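Local coordinates for protein precorrin-6y methylase (PDB 3NJR) that is the C-terminal domain of a precorrin-6Y C5,15-methyltransferase, an S-adenosylmethionine-dependent enzyme of cobalamin biosynthesis that also carries decarboxylase activity, at residues L51-E57 with T148-A152. Sequence-based numbering, arbitrary orientation.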
ATOM      1  N   LEU A  51      -6.303  20.596   8.559  1.00 23.97           N
ATOM      2  CA  LEU A  51      -6.205  21.745   9.458  1.00 23.61           C
ATOM      3  C   LEU A  51      -7.327  22.730   9.153  1.00 24.10           C
ATOM      4  O   LEU A  51      -7.915  23.311  10.076  1.00 24.08           O
ATOM      5  CB  LEU A  51      -4.825  22.417   9.360  1.00 23.18           C
ATOM      6  CG  LEU A  51      -3.671  21.694  10.073  1.00 22.35           C
ATOM      7  CD1 LEU A  51      -2.322  22.224   9.666  1.00 19.30           C
ATOM      8  CD2 LEU A  51      -3.815  21.801  11.580  1.00 22.30           C
ATOM      9  N   ALA A  52      -7.629  22.902   7.857  1.00 24.05           N
ATOM     10  CA  ALA A  52      -8.800  23.676   7.402  1.00 24.04           C
ATOM     11  C   ALA A  52      -8.823  25.120   7.897  1.00 24.22           C
ATOM     12  O   ALA A  52      -9.775  25.516   8.542  1.00 24.17           O
ATOM     13  CB  ALA A  52     -10.109  22.963   7.780  1.00 22.87           C
ATOM     14  N   PRO A  53      -7.780  25.916   7.579  1.00 25.37           N
ATOM     15  CA  PRO A  53      -7.706  27.334   8.007  1.00 26.28           C
ATOM     16  C   PRO A  53      -8.964  28.150   7.653  1.00 28.05           C
ATOM     17  O   PRO A  53      -9.488  28.023   6.533  1.00 29.04           O
ATOM     18  CB  PRO A  53      -6.522  27.887   7.212  1.00 25.89           C
ATOM     19  CG  PRO A  53      -5.786  26.725   6.681  1.00 24.66           C
ATOM     20  CD  PRO A  53      -6.621  25.509   6.752  1.00 24.81           C
ATOM     21  N   ARG A  54      -9.472  28.942   8.601  1.00 28.74           N
ATOM     22  CA  ARG A  54     -10.435  30.000   8.287  1.00 29.11           C
ATOM     23  C   ARG A  54      -9.648  31.263   8.556  1.00 29.56           C
ATOM     24  O   ARG A  54      -8.696  31.244   9.313  1.00 29.17           O
ATOM     25  CB  ARG A  54     -11.673  29.965   9.189  1.00 28.86           C
ATOM     26  CG  ARG A  54     -12.761  28.975   8.816  1.00 30.21           C
ATOM     27  CD  ARG A  54     -12.415  27.554   9.233  1.00 32.63           C
ATOM     28  NE  ARG A  54     -13.592  26.686   9.140  1.00 35.77           N
ATOM     29  CZ  ARG A  54     -13.558  25.349   9.156  1.00 35.73           C
ATOM     30  NH1 ARG A  54     -12.399  24.706   9.264  1.00 34.71           N
ATOM     31  NH2 ARG A  54     -14.693  24.649   9.075  1.00 34.58           N
ATOM     32  N   ARG A  55     -10.067  32.362   7.943  1.00 31.14           N
ATOM     33  CA  ARG A  55      -9.384  33.657   8.040  1.00 31.79           C
ATOM     34  C   ARG A  55      -9.065  34.013   9.501  1.00 30.87           C
ATOM     35  O   ARG A  55      -9.946  33.968  10.358  1.00 30.20           O
ATOM     36  CB  ARG A  55     -10.273  34.737   7.379  1.00 32.69           C
ATOM     37  CG  ARG A  55      -9.559  35.658   6.364  1.00 36.77           C
ATOM     38  CD  ARG A  55     -10.363  35.765   5.046  1.00 42.08           C
ATOM     39  NE  ARG A  55      -9.572  36.109   3.850  1.00 46.34           N
ATOM     40  CZ  ARG A  55      -8.261  35.898   3.665  1.00 49.27           C
ATOM     41  NH1 ARG A  55      -7.504  35.312   4.585  1.00 49.54           N
ATOM     42  NH2 ARG A  55      -7.695  36.274   2.526  1.00 51.68           N
ATOM     43  N   GLY A  56      -7.798  34.325   9.774  1.00 30.27           N
ATOM     44  CA  GLY A  56      -7.387  34.845  11.080  1.00 29.56           C
ATOM     45  C   GLY A  56      -7.219  33.850  12.228  1.00 29.60           C
ATOM     46  O   GLY A  56      -6.720  34.227  13.313  1.00 30.46           O
ATOM     47  N   GLU A  57      -7.616  32.591  12.016  1.00 28.02           N
ATOM     48  CA  GLU A  57      -7.453  31.559  13.028  1.00 26.51           C
ATOM     49  C   GLU A  57      -5.985  31.384  13.394  1.00 25.68           C
ATOM     50  O   GLU A  57      -5.097  31.638  12.573  1.00 25.21           O
ATOM     51  CB  GLU A  57      -8.009  30.237  12.531  1.00 26.80           C
ATOM     52  CG  GLU A  57      -9.511  30.105  12.582  1.00 26.69           C
ATOM     53  CD  GLU A  57      -9.950  28.674  12.358  1.00 29.89           C
ATOM     54  OE1 GLU A  57      -9.189  27.892  11.753  1.00 29.47           O
ATOM     55  OE2 GLU A  57     -11.057  28.308  12.795  1.00 32.62           O
ATOM     56  N   THR A 148     -11.016  22.874  19.676  1.00 33.52           N
ATOM     57  CA  THR A 148      -9.756  23.225  19.041  1.00 32.40           C
ATOM     58  C   THR A 148      -9.448  22.014  18.189  1.00 32.08           C
ATOM     59  O   THR A 148      -9.595  20.892  18.663  1.00 31.99           O
ATOM     60  CB  THR A 148      -8.623  23.446  20.100  1.00 32.65           C
ATOM     61  OG1 THR A 148      -8.979  24.519  20.994  1.00 32.80           O
ATOM     62  CG2 THR A 148      -7.271  23.760  19.440  1.00 30.59           C
ATOM     63  N   ARG A 149      -9.039  22.228  16.939  1.00 30.99           N
ATOM     64  CA  ARG A 149      -8.769  21.121  16.037  1.00 29.98           C
ATOM     65  C   ARG A 149      -7.337  20.653  16.207  1.00 28.88           C
ATOM     66  O   ARG A 149      -6.441  21.470  16.360  1.00 28.62           O
ATOM     67  CB  ARG A 149      -9.086  21.514  14.585  1.00 30.53           C
ATOM     68  CG  ARG A 149     -10.400  22.328  14.460  1.00 32.48           C
ATOM     69  CD  ARG A 149     -10.832  22.649  13.024  1.00 34.01           C
ATOM     70  NE  ARG A 149      -9.869  23.471  12.295  1.00 35.27           N
ATOM     71  CZ  ARG A 149      -9.852  24.808  12.267  1.00 35.82           C
ATOM     72  NH1 ARG A 149      -8.919  25.436  11.560  1.00 34.94           N
ATOM     73  NH2 ARG A 149     -10.739  25.525  12.945  1.00 36.68           N
ATOM     74  N   ILE A 150      -7.135  19.330  16.205  1.00 28.13           N
ATOM     75  CA  ILE A 150      -5.798  18.708  16.278  1.00 26.78           C
ATOM     76  C   ILE A 150      -5.487  17.884  15.036  1.00 25.78           C
ATOM     77  O   ILE A 150      -6.347  17.153  14.542  1.00 25.40           O
ATOM     78  CB  ILE A 150      -5.629  17.742  17.476  1.00 26.88           C
ATOM     79  CG1 ILE A 150      -6.512  18.138  18.672  1.00 28.61           C
ATOM     80  CG2 ILE A 150      -4.138  17.604  17.852  1.00 27.22           C
ATOM     81  CD1 ILE A 150      -5.952  19.204  19.596  1.00 28.44           C
ATOM     82  N   VAL A 151      -4.247  17.996  14.548  1.00 24.87           N
ATOM     83  CA  VAL A 151      -3.794  17.215  13.406  1.00 24.16           C
ATOM     84  C   VAL A 151      -2.363  16.748  13.628  1.00 24.31           C
ATOM     85  O   VAL A 151      -1.478  17.542  13.894  1.00 23.99           O
ATOM     86  CB  VAL A 151      -3.964  17.991  12.050  1.00 24.06           C
ATOM     87  CG1 VAL A 151      -3.422  17.192  10.859  1.00 22.31           C
ATOM     88  CG2 VAL A 151      -5.432  18.355  11.813  1.00 22.83           C
ATOM     89  N   ALA A 152      -2.148  15.440  13.523  1.00 24.98           N
ATOM     90  CA  ALA A 152      -0.826  14.856  13.748  1.00 25.68           C
ATOM     91  C   ALA A 152      -0.464  13.852  12.670  1.00 26.41           C
ATOM     92  O   ALA A 152      -1.311  13.092  12.241  1.00 26.35           O
ATOM     93  CB  ALA A 152      -0.789  14.194  15.097  1.00 25.25           C
TER
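Arg149, at the start of strand 149-154, reaches across to the loop 52-57 and joins Leu51 and Glu57 through a single guanidinium group. Its chain bends at chi3 (-62°), which turns the planar head edge-on to both acceptors. Along one edge, NE and NH1 of Arg149 both donate to Leu51 O, the carbonyl of the last residue of helix 41-51, at 3.0 and 2.8 Å respectively, and the acceptor sits near the guanidinium plane. Along the adjoining edge stands the carboxylate of Glu57, nearly coplanar with the guanidinium (planes 19° apart). NH1 of Arg149 donates to OE1 of Glu57, and NH2 of Arg149 meets Glu57 OE2 on its syn side at 2.8 Å, giving a two-pronged salt bridge. Arginine suits this place because one flat group can serve a helix C-terminus and an acid together. NH1 of Arg54 lies over one face of the same group, 3.9 Å from CZ of Arg149. The nearby Glu57 carboxylate probably offsets this meeting of like charges, and Arg54 NH1 is itself bonded to Ala52 O on an in-plane lone pair. OE1 of Glu57 also takes a weak bond from the backbone N of Arg54, within a type II turn whose positive-phi position is filled by Gly56. Two residues on, Val151 faces the helix end, where its CG2 packs against CD2 of Leu51 at 3.8 Å; the branched side chain suits a strand and fills in beside Thr47 and Ala50. Ala52 and Pro53, beyond the helix, pack on a second subunit. The Arg149 bonds and the Leu51-Val151 packing tie the end of helix 41-51 and the turn into strand 58-62 to strand 149-154, in the parallel part of the mixed sheet, as in the Rossmann-like fold of S-adenosylmethionine-dependent methyltransferases.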